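Local coordinates for protein FAM179B (Mus musculus, PDB 5DN7), which binds microtubules through arrayed TOG domains, of which this is the second, and promotes their polymerization, supporting formation and length control of the primary cilium, at residues L87-H91 with E126-I130; V113-N119 with H155-R159. One frame throughout, in Å; residues are numbered along the deposited sequence. Where two conformers were deposited one is given.

Overall arrangement
Both interactions join consecutive HEAT repeats of the TOG solenoid. Interaction 1 pairs helices 80-97 and 121-138, the second helices of two neighbouring repeats, along their flanks; interaction 2 brings the turn between helices 105-114 and 121-138 against the start of helix 156-172 in the next repeat. Their segments alternate along the chain, and their centres lie about 15 Å apart. Each is partly buried. Interaction 1 sets a leucine-isoleucine core beside a polar edge of histidine, glutamate and lysine, whereas interaction 2 combines a small valine-leucine patch with an arginine that hydrogen-bonds to a backbone carbonyl. Tyr127 and Val115 bridge them: Tyr127 CE1 lies 3.4 Å from Leu116 CD2, and Leu87 CD1 3.7 Å from Val115 CG2.

Interaction 1 of 2, residues L87-H91 with E126-I130; sequences LQVLH and EYMKI
This is a near-parallel helix-helix packing between successive HEAT repeats of the TOG domain, made by the middle portions of helices 80-97 and 121-138. Both segments are regular alpha-helix, with backbone hydrogen bonds His91 N to Leu87 O (2.9 Å) and Ile130 N to Glu126 O (3.0 Å). Their axes approach to 9.3 Å at a crossing angle of 16°, so the register advances one turn at a time: the CA atoms of Leu87 and Glu126 are 6.0 Å apart, those of His91 and Ile130 5.5 Å. Ile130, with chi1 m and chi2 t, extends CD1 between the helices to within 3.9 Å of Leu87 CD2 and 4.2 Å of Leu90 CD2, while its CG1 lies 3.9 Å from His91 CB. Leu87 CB meets Glu126 CB at 3.7 Å. One side of the contact is polar. His91, chi1 t, lays one ring face over Lys129 CB, a CH-pi contact 3.8 Å from the ring centroid. Glu126 is m at chi1 and chi2, which puts Glu126 CD 3.5 Å from Gln88 CG. Within its own helix Glu126 OE2 forms a salt bridge to Lys129 NZ at 3.0 Å. Helix 105-114 packs against Leu90 through Ala111 and against Ile130 through Val108 and Ser112, while Val89 and Gln88 reach helix 40-52 of the preceding repeat.

Interaction 2 of 2, residues V113-N119 with H155-R159; sequences VKVLADN and HSRVR
Arg157, Val158 and Ala117 carry most of this contact between the turn linking helices 105-114 and 121-138 and the first turn of helix 156-172. Nearest CA pairs are Leu116-Val158 at 5.2 Å and Ala117-Arg157 at 5.3 Å. Leu116 N hydrogen-bonds to Val113 O (3.0 Å) and Asp118 N to Val115 O (3.1 Å), and the chain is extended at Asp118 (phi/psi -88/114°). Arg157, t at chi1 and chi2, stretches along this turn. Its NE donates a very short hydrogen bond to Leu116 O (2.5 Å, with a bent angle of 115°), its CD lies 3.4 Å from Ala117 O, and one guanidinium face looks onto Asn119 CA; Asp118 O is 2.9 Å from Arg157 NH2. Val158, chi1 t, fills the apolar side, with CG1 4.0 Å from Val113 CG1 and CG2 4.2 Å from Leu116 CB. Ala117 CB sits under the His155 ring, a CH-pi contact 3.9 Å from the centroid. That ring also N-caps the helix, His155 ND1 accepting from Arg157 N at 3.2 Å. Leu116 packs further along the same helix, against Glu161 and Ile165. With one HEAT repeat's interhelical turn meeting the beginning of the next repeat's second helix, the arrangement belongs to the repeat-to-repeat stacking of a TOG solenoid. In TOG domains the turns within HEAT repeats line the tubulin-binding face, so this contact probably lies along it.

Interaction 1 of 2, residues L87-H91 with E126-I130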
ATOM      1  N   LEU A  87       9.030   3.930  -9.731  1.00 19.64           N
ATOM      2  CA  LEU A  87       8.663   3.813  -8.321  1.00 21.87           C
ATOM      3  C   LEU A  87       9.734   4.393  -7.417  1.00 21.94           C
ATOM      4  O   LEU A  87       9.418   5.023  -6.415  1.00 18.94           O
ATOM      5  CB  LEU A  87       8.393   2.359  -7.938  1.00 17.59           C
ATOM      6  CG  LEU A  87       7.052   1.815  -8.407  1.00 18.46           C
ATOM      7  CD1 LEU A  87       6.920   0.332  -8.120  1.00 16.66           C
ATOM      8  CD2 LEU A  87       5.932   2.605  -7.716  1.00 16.52           C
ATOM      9  N   GLN A  88      11.000   4.191  -7.768  1.00 21.05           N
ATOM     10  CA  GLN A  88      12.065   4.849  -7.019  1.00 20.09           C
ATOM     11  C   GLN A  88      11.998   6.383  -7.115  1.00 24.20           C
ATOM     12  O   GLN A  88      12.182   7.111  -6.112  1.00 24.99           O
ATOM     13  CB  GLN A  88      13.412   4.361  -7.507  1.00 23.23           C
ATOM     14  CG  GLN A  88      13.725   2.973  -7.036  1.00 24.37           C
ATOM     15  CD  GLN A  88      15.114   2.586  -7.398  1.00 29.84           C
ATOM     16  OE1 GLN A  88      15.493   2.641  -8.569  1.00 29.24           O
ATOM     17  NE2 GLN A  88      15.903   2.206  -6.398  1.00 32.34           N
ATOM     18  N   VAL A  89      11.729   6.879  -8.321  1.00 21.27           N
ATOM     19  CA  VAL A  89      11.543   8.321  -8.480  1.00 23.39           C
ATOM     20  C   VAL A  89      10.366   8.850  -7.635  1.00 23.67           C
ATOM     21  O   VAL A  89      10.463   9.879  -6.987  1.00 30.05           O
ATOM     22  CB  VAL A  89      11.330   8.676  -9.951  1.00 25.91           C
ATOM     23  CG1 VAL A  89      10.769  10.088 -10.082  1.00 23.32           C
ATOM     24  CG2 VAL A  89      12.652   8.522 -10.706  1.00 26.17           C
ATOM     25  N   LEU A  90       9.263   8.124  -7.648  1.00 23.64           N
ATOM     26  CA  LEU A  90       8.067   8.473  -6.902  1.00 23.22           C
ATOM     27  C   LEU A  90       8.327   8.452  -5.399  1.00 19.71           C
ATOM     28  O   LEU A  90       7.886   9.338  -4.679  1.00 23.64           O
ATOM     29  CB  LEU A  90       6.931   7.515  -7.268  1.00 18.65           C
ATOM     30  CG  LEU A  90       5.574   7.771  -6.614  1.00 22.22           C
ATOM     31  CD1 LEU A  90       5.126   9.178  -6.929  1.00 23.90           C
ATOM     32  CD2 LEU A  90       4.532   6.737  -7.066  1.00 19.11           C
ATOM     33  N   HIS A  91       9.048   7.442  -4.930  1.00 21.67           N
ATOM     34  CA  HIS A  91       9.433   7.365  -3.528  1.00 21.62           C
ATOM     35  C   HIS A  91      10.250   8.582  -3.132  1.00 26.54           C
ATOM     36  O   HIS A  91       9.999   9.202  -2.086  1.00 19.89           O
ATOM     37  CB  HIS A  91      10.247   6.102  -3.232  1.00 18.39           C
ATOM     38  CG  HIS A  91      10.687   6.002  -1.803  1.00 26.70           C
ATOM     39  ND1 HIS A  91      11.903   5.476  -1.424  1.00 28.24           N
ATOM     40  CD2 HIS A  91      10.064   6.368  -0.655  1.00 29.17           C
ATOM     41  CE1 HIS A  91      12.012   5.527  -0.109  1.00 30.52           C
ATOM     42  NE2 HIS A  91      10.908   6.068   0.379  1.00 26.45           N
ATOM     43  N   GLU A 126       9.763  -1.201  -3.340  1.00 19.84           N
ATOM     44  CA  GLU A 126       9.494   0.223  -3.525  1.00 19.78           C
ATOM     45  C   GLU A 126       8.082   0.650  -3.088  1.00 23.81           C
ATOM     46  O   GLU A 126       7.921   1.699  -2.432  1.00 21.02           O
ATOM     47  CB  GLU A 126       9.745   0.625  -4.977  1.00 23.17           C
ATOM     48  CG  GLU A 126      11.198   0.398  -5.386  1.00 26.98           C
ATOM     49  CD  GLU A 126      12.176   1.154  -4.495  1.00 34.79           C
ATOM     50  OE1 GLU A 126      11.837   2.268  -4.034  1.00 34.12           O
ATOM     51  OE2 GLU A 126      13.289   0.638  -4.246  1.00 42.66           O
ATOM     52  N   TYR A 127       7.050  -0.132  -3.399  1.00 19.96           N
ATOM     53  CA  TYR A 127       5.745   0.394  -3.015  1.00 18.25           C
ATOM     54  C   TYR A 127       5.504   0.283  -1.504  1.00 22.05           C
ATOM     55  O   TYR A 127       4.771   1.103  -0.941  1.00 23.71           O
ATOM     56  CB  TYR A 127       4.595  -0.229  -3.824  1.00 13.97           C
ATOM     57  CG  TYR A 127       4.242  -1.688  -3.665  1.00 21.04           C
ATOM     58  CD1 TYR A 127       3.765  -2.202  -2.459  1.00 16.15           C
ATOM     59  CD2 TYR A 127       4.275  -2.538  -4.778  1.00 15.97           C
ATOM     60  CE1 TYR A 127       3.393  -3.541  -2.351  1.00 17.78           C
ATOM     61  CE2 TYR A 127       3.906  -3.865  -4.682  1.00 19.11           C
ATOM     62  CZ  TYR A 127       3.465  -4.364  -3.475  1.00 21.40           C
ATOM     63  OH  TYR A 127       3.103  -5.689  -3.403  1.00 27.15           O
ATOM     64  N   MET A 128       6.134  -0.674  -0.835  1.00 18.78           N
ATOM     65  CA  MET A 128       6.038  -0.716   0.624  1.00 16.55           C
ATOM     66  C   MET A 128       6.723   0.517   1.234  1.00 21.22           C
ATOM     67  O   MET A 128       6.191   1.136   2.206  1.00 21.00           O
ATOM     68  CB  MET A 128       6.649  -2.002   1.195  1.00 13.73           C
ATOM     69  CG  MET A 128       5.815  -3.280   0.993  1.00 19.37           C
ATOM     70  SD  MET A 128       4.045  -3.088   1.396  1.00 26.39           S
ATOM     71  CE  MET A 128       4.094  -2.445   3.082  1.00 30.61           C
ATOM     72  N   LYS A 129       7.883   0.885   0.675  1.00 18.39           N
ATOM     73  CA  LYS A 129       8.503   2.149   1.119  1.00 20.07           C
ATOM     74  C   LYS A 129       7.533   3.320   0.984  1.00 23.86           C
ATOM     75  O   LYS A 129       7.319   4.114   1.940  1.00 22.13           O
ATOM     76  CB  LYS A 129       9.778   2.455   0.328  1.00 22.17           C
ATOM     77  CG  LYS A 129      10.980   1.585   0.695  1.00 23.82           C
ATOM     78  CD  LYS A 129      12.057   1.747  -0.374  1.00 30.58           C
ATOM     79  CE  LYS A 129      13.274   0.912  -0.071  1.00 34.55           C
ATOM     80  NZ  LYS A 129      14.073   0.747  -1.318  1.00 43.79           N
ATOM     81  N   ILE A 130       6.913   3.417  -0.194  1.00 23.64           N
ATOM     82  CA  ILE A 130       5.975   4.520  -0.412  1.00 18.95           C
ATOM     83  C   ILE A 130       4.817   4.522   0.599  1.00 16.79           C
ATOM     84  O   ILE A 130       4.570   5.537   1.259  1.00 21.44           O
ATOM     85  CB  ILE A 130       5.417   4.507  -1.839  1.00 18.46           C
ATOM     86  CG1 ILE A 130       6.533   4.854  -2.818  1.00 19.78           C
ATOM     87  CG2 ILE A 130       4.336   5.550  -1.982  1.00 15.32           C
ATOM     88  CD1 ILE A 130       6.331   4.299  -4.195  1.00 20.03           C
TER

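Interaction 2 of 2, residues V113-N119 with H155-R159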
ATOM      1  N   VAL A 113      -1.272   1.763  -6.154  1.00 23.80           N
ATOM      2  CA  VAL A 113      -2.160   0.625  -6.288  1.00 26.21           C
ATOM      3  C   VAL A 113      -1.964  -0.041  -7.660  1.00 29.49           C
ATOM      4  O   VAL A 113      -1.999  -1.280  -7.765  1.00 24.48           O
ATOM      5  CB  VAL A 113      -3.648   1.024  -6.101  1.00 30.97           C
ATOM      6  CG1 VAL A 113      -4.562  -0.140  -6.503  1.00 32.44           C
ATOM      7  CG2 VAL A 113      -3.908   1.433  -4.659  1.00 25.87           C
ATOM      8  N   LYS A 114      -1.754   0.770  -8.701  1.00 23.10           N
ATOM      9  CA  LYS A 114      -1.483   0.211 -10.027  1.00 22.21           C
ATOM     10  C   LYS A 114      -0.417  -0.907 -10.042  1.00 32.93           C
ATOM     11  O   LYS A 114      -0.612  -1.934 -10.692  1.00 30.08           O
ATOM     12  CB  LYS A 114      -1.052   1.316 -10.991  1.00 26.89           C
ATOM     13  CG  LYS A 114      -0.777   0.794 -12.392  1.00 43.14           C
ATOM     14  CD  LYS A 114      -0.221   1.869 -13.313  1.00 51.47           C
ATOM     15  CE  LYS A 114      -1.237   2.960 -13.576  1.00 49.90           C
ATOM     16  NZ  LYS A 114      -0.705   4.006 -14.490  1.00 46.68           N
ATOM     17  N   VAL A 115       0.701  -0.719  -9.336  1.00 21.93           N
ATOM     18  CA  VAL A 115       1.799  -1.680  -9.397  1.00 20.37           C
ATOM     19  C   VAL A 115       1.650  -2.835  -8.400  1.00 23.11           C
ATOM     20  O   VAL A 115       2.507  -3.703  -8.335  1.00 24.62           O
ATOM     21  CB  VAL A 115       3.178  -1.001  -9.156  1.00 19.46           C
ATOM     22  CG1 VAL A 115       3.460   0.031 -10.239  1.00 19.65           C
ATOM     23  CG2 VAL A 115       3.270  -0.397  -7.730  1.00 24.56           C
ATOM     24  N   LEU A 116       0.575  -2.853  -7.621  1.00 20.34           N
ATOM     25  CA  LEU A 116       0.358  -3.956  -6.691  1.00 16.96           C
ATOM     26  C   LEU A 116       0.064  -5.290  -7.399  1.00 27.73           C
ATOM     27  O   LEU A 116       0.199  -6.365  -6.795  1.00 28.83           O
ATOM     28  CB  LEU A 116      -0.787  -3.639  -5.751  1.00 15.31           C
ATOM     29  CG  LEU A 116      -0.702  -2.466  -4.778  1.00 23.12           C
ATOM     30  CD1 LEU A 116      -1.947  -2.531  -3.921  1.00 26.24           C
ATOM     31  CD2 LEU A 116       0.554  -2.512  -3.922  1.00 25.55           C
ATOM     32  N   ALA A 117      -0.370  -5.214  -8.658  1.00 27.85           N
ATOM     33  CA  ALA A 117      -0.630  -6.402  -9.454  1.00 32.95           C
ATOM     34  C   ALA A 117       0.663  -7.089  -9.839  1.00 36.21           C
ATOM     35  O   ALA A 117       0.655  -8.260 -10.240  1.00 30.77           O
ATOM     36  CB  ALA A 117      -1.412  -6.048 -10.710  1.00 35.98           C
ATOM     37  N   ASP A 118       1.766  -6.356  -9.731  1.00 22.78           N
ATOM     38  CA  ASP A 118       3.051  -6.848 -10.196  1.00 29.79           C
ATOM     39  C   ASP A 118       3.742  -7.645  -9.097  1.00 32.65           C
ATOM     40  O   ASP A 118       4.134  -7.101  -8.065  1.00 35.01           O
ATOM     41  CB  ASP A 118       3.932  -5.683 -10.665  1.00 38.98           C
ATOM     42  CG  ASP A 118       5.261  -6.151 -11.257  1.00 59.29           C
ATOM     43  OD1 ASP A 118       5.503  -7.385 -11.327  1.00 66.35           O
ATOM     44  OD2 ASP A 118       6.057  -5.279 -11.674  1.00 66.17           O
ATOM     45  N   ASN A 119       3.892  -8.939  -9.338  1.00 30.68           N
ATOM     46  CA  ASN A 119       4.286  -9.878  -8.313  1.00 31.52           C
ATOM     47  C   ASN A 119       5.803  -9.957  -8.125  1.00 33.95           C
ATOM     48  O   ASN A 119       6.351 -11.041  -7.951  1.00 36.48           O
ATOM     49  CB  ASN A 119       3.733 -11.268  -8.666  1.00 42.44           C
ATOM     50  CG  ASN A 119       3.769 -12.220  -7.496  1.00 56.55           C
ATOM     51  OD1 ASN A 119       3.512 -11.820  -6.360  1.00 59.78           O
ATOM     52  ND2 ASN A 119       4.122 -13.484  -7.753  1.00 65.64           N
ATOM     53  N   HIS A 155      -8.323  -7.340  -9.799  1.00 20.17           N
ATOM     54  CA  HIS A 155      -7.115  -8.175  -9.713  1.00 20.56           C
ATOM     55  C   HIS A 155      -6.927  -8.676  -8.275  1.00 18.18           C
ATOM     56  O   HIS A 155      -6.793  -7.879  -7.349  1.00 16.16           O
ATOM     57  CB  HIS A 155      -5.881  -7.408 -10.182  1.00 17.78           C
ATOM     58  CG  HIS A 155      -4.755  -8.293 -10.635  1.00 30.92           C
ATOM     59  ND1 HIS A 155      -4.190  -9.261  -9.823  1.00 18.68           N
ATOM     60  CD2 HIS A 155      -4.082  -8.359 -11.811  1.00 27.07           C
ATOM     61  CE1 HIS A 155      -3.231  -9.882 -10.481  1.00 26.33           C
ATOM     62  NE2 HIS A 155      -3.137  -9.346 -11.688  1.00 24.80           N
ATOM     63  N   SER A 156      -6.955  -9.990  -8.079  1.00 17.41           N
ATOM     64  CA  SER A 156      -6.855 -10.541  -6.733  1.00 16.70           C
ATOM     65  C   SER A 156      -5.503 -10.251  -6.022  1.00 15.91           C
ATOM     66  O   SER A 156      -5.452 -10.227  -4.780  1.00 15.10           O
ATOM     67  CB  SER A 156      -7.131 -12.050  -6.757  1.00 23.20           C
ATOM     68  OG  SER A 156      -6.221 -12.736  -7.585  1.00 27.03           O
ATOM     69  N   ARG A 157      -4.423  -9.999  -6.759  1.00 15.92           N
ATOM     70  CA  ARG A 157      -3.180  -9.634  -6.074  0.53 20.32           C
ATOM     71  C   ARG A 157      -3.284  -8.234  -5.465  1.00 20.92           C
ATOM     72  O   ARG A 157      -2.695  -7.968  -4.413  1.00 19.06           O
ATOM     73  CB  ARG A 157      -1.957  -9.701  -6.994  0.53 23.79           C
ATOM     74  CG  ARG A 157      -0.653  -9.526  -6.199  0.53 26.35           C
ATOM     75  CD  ARG A 157       0.602  -9.543  -7.053  0.53 30.71           C
ATOM     76  NE  ARG A 157       1.502  -8.455  -6.680  0.53 36.38           N
ATOM     77  CZ  ARG A 157       2.333  -8.487  -5.643  0.53 36.24           C
ATOM     78  NH1 ARG A 157       2.389  -9.569  -4.874  0.53 41.35           N
ATOM     79  NH2 ARG A 157       3.113  -7.444  -5.381  0.53 28.28           N
ATOM     80  N   VAL A 158      -4.040  -7.346  -6.108  1.00 24.24           N
ATOM     81  CA  VAL A 158      -4.310  -6.027  -5.551  1.00 20.32           C
ATOM     82  C   VAL A 158      -5.016  -6.186  -4.214  1.00 16.70           C
ATOM     83  O   VAL A 158      -4.604  -5.588  -3.231  1.00 16.28           O
ATOM     84  CB  VAL A 158      -5.174  -5.158  -6.502  1.00 14.68           C
ATOM     85  CG1 VAL A 158      -5.711  -3.921  -5.774  1.00 14.32           C
ATOM     86  CG2 VAL A 158      -4.357  -4.762  -7.715  1.00 18.71           C
ATOM     87  N   ARG A 159      -6.060  -7.010  -4.183  1.00 15.35           N
ATOM     88  CA  ARG A 159      -6.817  -7.238  -2.952  1.00 19.60           C
ATOM     89  C   ARG A 159      -5.919  -7.819  -1.846  1.00 13.26           C
ATOM     90  O   ARG A 159      -5.923  -7.351  -0.686  1.00 17.94           O
ATOM     91  CB  ARG A 159      -8.020  -8.156  -3.239  1.00 14.48           C
ATOM     92  CG  ARG A 159      -8.944  -7.606  -4.364  1.00 15.21           C
ATOM     93  CD  ARG A 159     -10.348  -8.170  -4.322  1.00 15.96           C
ATOM     94  NE  ARG A 159     -10.394  -9.624  -4.460  1.00 16.68           N
ATOM     95  CZ  ARG A 159     -10.309 -10.278  -5.625  1.00 23.47           C
ATOM     96  NH1 ARG A 159     -10.154  -9.611  -6.767  1.00 18.59           N
ATOM     97  NH2 ARG A 159     -10.378 -11.609  -5.644  1.00 19.08           N
TER